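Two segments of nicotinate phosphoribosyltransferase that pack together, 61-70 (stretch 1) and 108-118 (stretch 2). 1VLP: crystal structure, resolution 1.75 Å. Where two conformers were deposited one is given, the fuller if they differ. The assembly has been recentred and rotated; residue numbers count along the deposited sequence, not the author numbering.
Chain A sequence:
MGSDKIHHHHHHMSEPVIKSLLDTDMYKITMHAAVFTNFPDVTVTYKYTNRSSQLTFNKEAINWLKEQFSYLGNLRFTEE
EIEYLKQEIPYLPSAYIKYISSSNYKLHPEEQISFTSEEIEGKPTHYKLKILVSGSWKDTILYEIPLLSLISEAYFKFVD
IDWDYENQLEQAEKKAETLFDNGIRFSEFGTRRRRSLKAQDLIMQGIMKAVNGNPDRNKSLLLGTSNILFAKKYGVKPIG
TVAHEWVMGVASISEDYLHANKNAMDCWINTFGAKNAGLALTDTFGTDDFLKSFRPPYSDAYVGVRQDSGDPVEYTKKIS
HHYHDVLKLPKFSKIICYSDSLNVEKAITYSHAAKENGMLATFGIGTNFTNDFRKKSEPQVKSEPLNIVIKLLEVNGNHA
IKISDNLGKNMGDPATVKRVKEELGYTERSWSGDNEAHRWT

Stretch 1 61-70: AINWLKEQFS
Stretch 2 108-118: HPEEQISFTSE

Phe115 is the centre of the contact, with 104 Å² covered by the helix. Its side chain (chi1 173°, t; chi2 34°) meets Phe69 (chi1 -67°, m; chi2 -8°) obliquely: centroids lie 5.0 Å apart, planes at 57°, and Phe69 CE2 sits over one face of the Phe115 ring, 3.5 Å from Phe115 CD2. Leu65 CB approaches Phe115 CE2 at 3.9 Å, and Ile62 CG2 (chi1 m, chi2 t) lies 4.1 Å from Phe115 CZ. Ile62, Leu65 and Phe69 all direct CA-to-CB toward the strand because the 3-4 spacing of a regular helix (phi/psi near -60/-44) places them on one side.

Helix 61-70 and strand 113-118 run antiparallel (177°), their axes 10.3 Å apart. In the extended strand, alternation turns Ile113, Phe115 and Ser117 toward the helix and Thr116 away. The register pairs the CA atoms of Ile62 and Ser117 (7.8 Å), Lys66 and Phe115 (7.8 Å), and Ser70 and Pro109 (6.1 Å).

Outward, Ile113 CD1 (m, t) touches Phe69 CB at 4.1 Å, and Pro109 CG, in the short helix 109-112, lies 3.6 Å from Phe69 O. Ile62 CD1 packs 3.6 Å from Ser117 CB. No hydrogen bond crosses the contact; at its edge, Ser70 OG (chi1 74°, p) instead donates to Glu67 O at 2.6 Å, within its own helix.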

ATOM      1  N   ALA A  61     -23.943   6.053   6.560  1.00  4.58           N
ATOM      2  CA  ALA A  61     -22.491   5.847   6.296  1.00  5.23           C
ATOM      3  C   ALA A  61     -21.763   7.180   6.109  1.00  4.53           C
ATOM      4  O   ALA A  61     -20.667   7.395   6.659  1.00  3.88           O
ATOM      5  CB  ALA A  61     -22.318   4.995   5.076  1.00  3.76           C
ATOM      6  N   ILE A  62     -22.377   8.078   5.343  1.00  3.75           N
ATOM      7  CA  ILE A  62     -21.766   9.366   5.043  1.00  4.62           C
ATOM      8  C   ILE A  62     -21.563  10.191   6.322  1.00  3.53           C
ATOM      9  O   ILE A  62     -20.488  10.783   6.560  1.00  3.75           O
ATOM     10  CB  ILE A  62     -22.584  10.103   3.978  1.00  3.60           C
ATOM     11  CG1 ILE A  62     -22.461   9.364   2.637  1.00  3.33           C
ATOM     12  CG2 ILE A  62     -22.145  11.608   3.859  1.00  7.15           C
ATOM     13  CD1 ILE A  62     -23.471   9.788   1.554  1.00  6.98           C
ATOM     14  N   ASN A  63     -22.596  10.217   7.161  1.00  5.22           N
ATOM     15  CA  ASN A  63     -22.503  11.005   8.394  1.00  7.17           C
ATOM     16  C   ASN A  63     -21.415  10.429   9.319  1.00  4.17           C
ATOM     17  O   ASN A  63     -20.703  11.195   9.961  1.00  2.75           O
ATOM     18  CB  ASN A  63     -23.858  11.081   9.098  1.00  7.11           C
ATOM     19  CG  ASN A  63     -24.884  11.901   8.308  1.00 10.52           C
ATOM     20  OD1 ASN A  63     -24.508  12.799   7.571  1.00 11.93           O
ATOM     21  ND2 ASN A  63     -26.180  11.579   8.470  1.00 16.08           N
ATOM     22  N   TRP A  64     -21.327   9.101   9.424  1.00  5.22           N
ATOM     23  CA  TRP A  64     -20.316   8.459  10.242  1.00  2.50           C
ATOM     24  C   TRP A  64     -18.920   8.778   9.688  1.00  2.98           C
ATOM     25  O   TRP A  64     -18.007   9.084  10.417  1.00  2.00           O
ATOM     26  CB  TRP A  64     -20.568   6.948  10.297  1.00  5.45           C
ATOM     27  CG  TRP A  64     -19.677   6.164  11.174  1.00  2.38           C
ATOM     28  CD1 TRP A  64     -19.880   5.885  12.487  1.00  3.28           C
ATOM     29  CD2 TRP A  64     -18.487   5.470  10.790  1.00  4.34           C
ATOM     30  NE1 TRP A  64     -18.870   5.065  12.960  1.00  4.59           N
ATOM     31  CE2 TRP A  64     -18.000   4.808  11.935  1.00  3.18           C
ATOM     32  CE3 TRP A  64     -17.787   5.333   9.586  1.00  2.20           C
ATOM     33  CZ2 TRP A  64     -16.885   4.013  11.897  1.00  5.27           C
ATOM     34  CZ3 TRP A  64     -16.669   4.528   9.559  1.00  5.00           C
ATOM     35  CH2 TRP A  64     -16.229   3.887  10.696  1.00  2.13           C
ATOM     36  N   LEU A  65     -18.791   8.702   8.363  1.00  2.00           N
ATOM     37  CA  LEU A  65     -17.524   9.045   7.726  1.00  2.64           C
ATOM     38  C   LEU A  65     -17.107  10.464   8.023  1.00  2.83           C
ATOM     39  O   LEU A  65     -15.936  10.728   8.286  1.00  4.74           O
ATOM     40  CB  LEU A  65     -17.582   8.794   6.208  1.00  3.26           C
ATOM     41  CG  LEU A  65     -17.422   7.295   5.839  1.00  4.57           C
ATOM     42  CD1 LEU A  65     -17.799   7.133   4.331  1.00  2.00           C
ATOM     43  CD2 LEU A  65     -16.071   6.772   6.112  1.00  3.79           C
ATOM     44  N   LYS A  66     -18.032  11.399   7.932  1.00  2.47           N
ATOM     45  CA  LYS A  66     -17.710  12.797   8.189  1.00  2.52           C
ATOM     46  C   LYS A  66     -17.104  12.930   9.613  1.00  2.00           C
ATOM     47  O   LYS A  66     -16.069  13.584   9.812  1.00  2.84           O
ATOM     48  CB  LYS A  66     -18.984  13.654   8.043  1.00  4.50           C
ATOM     49  CG  LYS A  66     -18.818  15.058   8.348  1.00 13.67           C
ATOM     50  CD  LYS A  66     -20.033  15.890   7.905  1.00 18.76           C
ATOM     51  CE  LYS A  66     -19.964  17.302   8.511  1.00 29.60           C
ATOM     52  NZ  LYS A  66     -18.694  17.983   8.192  1.00 33.82           N
ATOM     53  N   GLU A  67     -17.750  12.268  10.573  1.00  4.46           N
ATOM     54  CA  GLU A  67     -17.250  12.244  11.944  1.00  2.00           C
ATOM     55  C   GLU A  67     -15.854  11.619  12.074  1.00  3.45           C
ATOM     56  O   GLU A  67     -14.943  12.203  12.660  1.00  4.70           O
ATOM     57  CB  GLU A  67     -18.285  11.590  12.857  1.00  4.52           C
ATOM     58  CG  GLU A  67     -17.941  11.640  14.317  1.00  6.35           C
ATOM     59  CD  GLU A  67     -19.170  11.337  15.150  1.00  7.50           C
ATOM     60  OE1 GLU A  67     -19.551  10.155  15.221  1.00  4.25           O
ATOM     61  OE2 GLU A  67     -19.779  12.273  15.712  1.00  7.76           O
ATOM     62  N   GLN A  68     -15.684  10.428  11.516  1.00  2.00           N
ATOM     63  CA  GLN A  68     -14.444   9.675  11.565  1.00  3.36           C
ATOM     64  C   GLN A  68     -13.266  10.424  10.905  1.00  2.00           C
ATOM     65  O   GLN A  68     -12.151  10.442  11.416  1.00  2.97           O
ATOM     66  CB  GLN A  68     -14.652   8.264  10.991  1.00  2.45           C
ATOM     67  CG  GLN A  68     -15.555   7.382  11.823  1.00  7.13           C
ATOM     68  CD  GLN A  68     -14.967   6.937  13.136  1.00  6.94           C
ATOM     69  OE1 GLN A  68     -13.783   6.690  13.230  1.00  4.28           O
ATOM     70  NE2 GLN A  68     -15.805   6.805  14.141  1.00  4.48           N
ATOM     71  N   PHE A  69     -13.542  11.079   9.777  1.00  2.80           N
ATOM     72  CA  PHE A  69     -12.520  11.861   9.129  1.00  3.81           C
ATOM     73  C   PHE A  69     -12.083  12.987  10.049  1.00  4.40           C
ATOM     74  O   PHE A  69     -10.888  13.290  10.123  1.00  2.92           O
ATOM     75  CB  PHE A  69     -12.990  12.454   7.803  1.00  5.61           C
ATOM     76  CG  PHE A  69     -13.261  11.448   6.692  1.00  3.78           C
ATOM     77  CD1 PHE A  69     -12.945  10.086   6.788  1.00  2.00           C
ATOM     78  CD2 PHE A  69     -13.873  11.886   5.525  1.00  4.12           C
ATOM     79  CE1 PHE A  69     -13.178   9.210   5.726  1.00  7.31           C
ATOM     80  CE2 PHE A  69     -14.133  11.012   4.478  1.00  6.03           C
ATOM     81  CZ  PHE A  69     -13.804   9.673   4.587  1.00  5.50           C
ATOM     82  N   SER A  70     -13.036  13.640  10.721  1.00  4.10           N
ATOM     83  CA  SER A  70     -12.658  14.753  11.593  1.00  4.32           C
ATOM     84  C   SER A  70     -11.726  14.295  12.723  1.00  2.00           C
ATOM     85  O   SER A  70     -10.833  15.019  13.152  1.00  2.00           O
ATOM     86  CB  SER A  70     -13.889  15.465  12.142  1.00  5.36           C
ATOM     87  OG  SER A  70     -14.552  14.709  13.155  1.00  4.96           O
ATOM     88  N   HIS A 108      -4.647  18.037   9.434  1.00  2.16           N
ATOM     89  CA  HIS A 108      -5.662  19.092   9.371  1.00  5.34           C
ATOM     90  C   HIS A 108      -6.721  18.690   8.383  1.00  3.44           C
ATOM     91  O   HIS A 108      -6.757  19.210   7.271  1.00  4.17           O
ATOM     92  CB  HIS A 108      -5.048  20.452   8.971  1.00  5.01           C
ATOM     93  CG  HIS A 108      -3.905  20.892   9.843  1.00  6.71           C
ATOM     94  ND1 HIS A 108      -2.611  20.437   9.664  1.00 21.01           N
ATOM     95  CD2 HIS A 108      -3.864  21.735  10.893  1.00  8.34           C
ATOM     96  CE1 HIS A 108      -1.824  20.984  10.573  1.00 12.26           C
ATOM     97  NE2 HIS A 108      -2.567  21.759  11.346  1.00 11.99           N
ATOM     98  N   PRO A 109      -7.589  17.707   8.744  1.00  4.04           N
ATOM     99  CA  PRO A 109      -8.560  17.221   7.770  1.00  2.00           C
ATOM    100  C   PRO A 109      -9.511  18.294   7.244  1.00  5.20           C
ATOM    101  O   PRO A 109      -9.971  18.214   6.088  1.00  4.87           O
ATOM    102  CB  PRO A 109      -9.311  16.108   8.547  1.00  2.83           C
ATOM    103  CG  PRO A 109      -9.033  16.324   9.942  1.00  2.32           C
ATOM    104  CD  PRO A 109      -7.711  17.011  10.033  1.00  4.08           C
ATOM    105  N   GLU A 110      -9.828  19.286   8.088  1.00  6.20           N
ATOM    106  CA  GLU A 110     -10.738  20.343   7.707  1.00  9.26           C
ATOM    107  C   GLU A 110     -10.221  21.200   6.526  1.00 10.68           C
ATOM    108  O   GLU A 110     -11.013  21.721   5.755  1.00 14.32           O
ATOM    109  CB  GLU A 110     -11.072  21.201   8.937  1.00  8.29           C
ATOM    110  CG  GLU A 110      -9.956  22.181   9.402  1.00 14.23           C
ATOM    111  CD  GLU A 110      -8.765  21.549  10.142  1.00 21.91           C
ATOM    112  OE1 GLU A 110      -8.756  20.311  10.423  1.00 16.56           O
ATOM    113  OE2 GLU A 110      -7.841  22.333  10.468  1.00 31.79           O
ATOM    114  N   GLU A 111      -8.907  21.307   6.395  1.00  9.16           N
ATOM    115  CA  GLU A 111      -8.246  22.027   5.314  1.00 11.45           C
ATOM    116  C   GLU A 111      -7.863  21.121   4.169  1.00 10.99           C
ATOM    117  O   GLU A 111      -7.975  21.517   3.024  1.00 11.72           O
ATOM    118  CB  GLU A 111      -6.959  22.678   5.835  1.00 13.71           C
ATOM    119  CG  GLU A 111      -7.164  23.806   6.873  1.00 23.46           C
ATOM    120  CD  GLU A 111      -5.834  24.437   7.362  1.00 22.51           C
ATOM    121  OE1 GLU A 111      -4.744  23.828   7.174  1.00 32.77           O
ATOM    122  OE2 GLU A 111      -5.890  25.550   7.944  1.00 42.33           O
ATOM    123  N   GLN A 112      -7.466  19.884   4.463  1.00  6.22           N
ATOM    124  CA  GLN A 112      -6.953  18.962   3.439  1.00  5.45           C
ATOM    125  C   GLN A 112      -8.011  18.117   2.726  1.00  4.18           C
ATOM    126  O   GLN A 112      -7.829  17.806   1.551  1.00  6.46           O
ATOM    127  CB  GLN A 112      -5.929  18.009   4.027  1.00  4.23           C
ATOM    128  CG  GLN A 112      -4.496  18.344   3.691  1.00 15.30           C
ATOM    129  CD  GLN A 112      -4.069  19.690   4.247  1.00 19.79           C
ATOM    130  OE1 GLN A 112      -4.118  20.692   3.534  1.00 22.28           O
ATOM    131  NE2 GLN A 112      -3.633  19.716   5.514  1.00  6.57           N
ATOM    132  N   ILE A 113      -9.053  17.680   3.441  1.00  3.33           N
ATOM    133  CA  ILE A 113     -10.079  16.799   2.836  1.00  4.06           C
ATOM    134  C   ILE A 113     -11.259  17.610   2.355  1.00  5.47           C
ATOM    135  O   ILE A 113     -11.829  18.411   3.128  1.00  5.79           O
ATOM    136  CB  ILE A 113     -10.596  15.728   3.831  1.00  3.29           C
ATOM    137  CG1 ILE A 113      -9.434  14.946   4.417  1.00  2.13           C
ATOM    138  CG2 ILE A 113     -11.589  14.822   3.171  1.00  5.20           C
ATOM    139  CD1 ILE A 113      -9.866  13.922   5.501  1.00  3.23           C
ATOM    140  N   SER A 114     -11.604  17.415   1.090  0.50  2.00           N
ATOM    141  CA  SER A 114     -12.833  17.911   0.550  0.50  2.00           C
ATOM    142  C   SER A 114     -13.699  16.700   0.291  0.50  2.00           C
ATOM    143  O   SER A 114     -13.432  15.979  -0.614  0.50  2.00           O
ATOM    144  CB  SER A 114     -12.585  18.617  -0.779  0.50  3.57           C
ATOM    145  OG  SER A 114     -13.817  18.975  -1.398  0.50  3.58           O
ATOM    146  N   PHE A 115     -14.703  16.494   1.142  1.00  2.22           N
ATOM    147  CA  PHE A 115     -15.603  15.326   1.098  1.00  5.84           C
ATOM    148  C   PHE A 115     -17.036  15.804   0.900  1.00  6.84           C
ATOM    149  O   PHE A 115     -17.604  16.548   1.730  1.00  4.38           O
ATOM    150  CB  PHE A 115     -15.434  14.548   2.408  1.00  5.02           C
ATOM    151  CG  PHE A 115     -16.389  13.419   2.602  1.00  6.02           C
ATOM    152  CD1 PHE A 115     -16.863  12.637   1.525  1.00  5.65           C
ATOM    153  CD2 PHE A 115     -16.833  13.114   3.889  1.00  7.87           C
ATOM    154  CE1 PHE A 115     -17.701  11.553   1.752  1.00  5.71           C
ATOM    155  CE2 PHE A 115     -17.695  12.041   4.118  1.00  7.75           C
ATOM    156  CZ  PHE A 115     -18.144  11.263   3.050  1.00  5.80           C
ATOM    157  N   THR A 116     -17.566  15.477  -0.273  1.00  6.78           N
ATOM    158  CA  THR A 116     -18.943  15.711  -0.627  1.00  7.80           C
ATOM    159  C   THR A 116     -19.564  14.363  -1.045  1.00  7.95           C
ATOM    160  O   THR A 116     -18.885  13.338  -1.253  1.00  6.44           O
ATOM    161  CB  THR A 116     -19.052  16.755  -1.779  1.00  7.53           C
ATOM    162  OG1 THR A 116     -18.314  16.305  -2.910  1.00 10.52           O
ATOM    163  CG2 THR A 116     -18.484  18.075  -1.349  1.00  9.21           C
ATOM    164  N   SER A 117     -20.854  14.401  -1.218  1.00  7.67           N
ATOM    165  CA  SER A 117     -21.589  13.222  -1.683  1.00  7.02           C
ATOM    166  C   SER A 117     -22.670  13.689  -2.603  1.00  8.56           C
ATOM    167  O   SER A 117     -23.113  14.841  -2.502  1.00 10.12           O
ATOM    168  CB  SER A 117     -22.154  12.424  -0.508  1.00 10.28           C
ATOM    169  OG  SER A 117     -23.164  13.164   0.174  1.00 10.74           O
ATOM    170  N   GLU A 118     -23.131  12.797  -3.479  1.00  7.92           N
ATOM    171  CA  GLU A 118     -24.072  13.147  -4.528  1.00 11.16           C
ATOM    172  C   GLU A 118     -25.043  12.003  -4.641  1.00 10.14           C
ATOM    173  O   GLU A 118     -24.646  10.838  -4.754  1.00 12.57           O
ATOM    174  CB  GLU A 118     -23.330  13.360  -5.860  1.00 11.45           C
ATOM    175  CG  GLU A 118     -24.148  13.909  -6.975  1.00 18.20           C
TER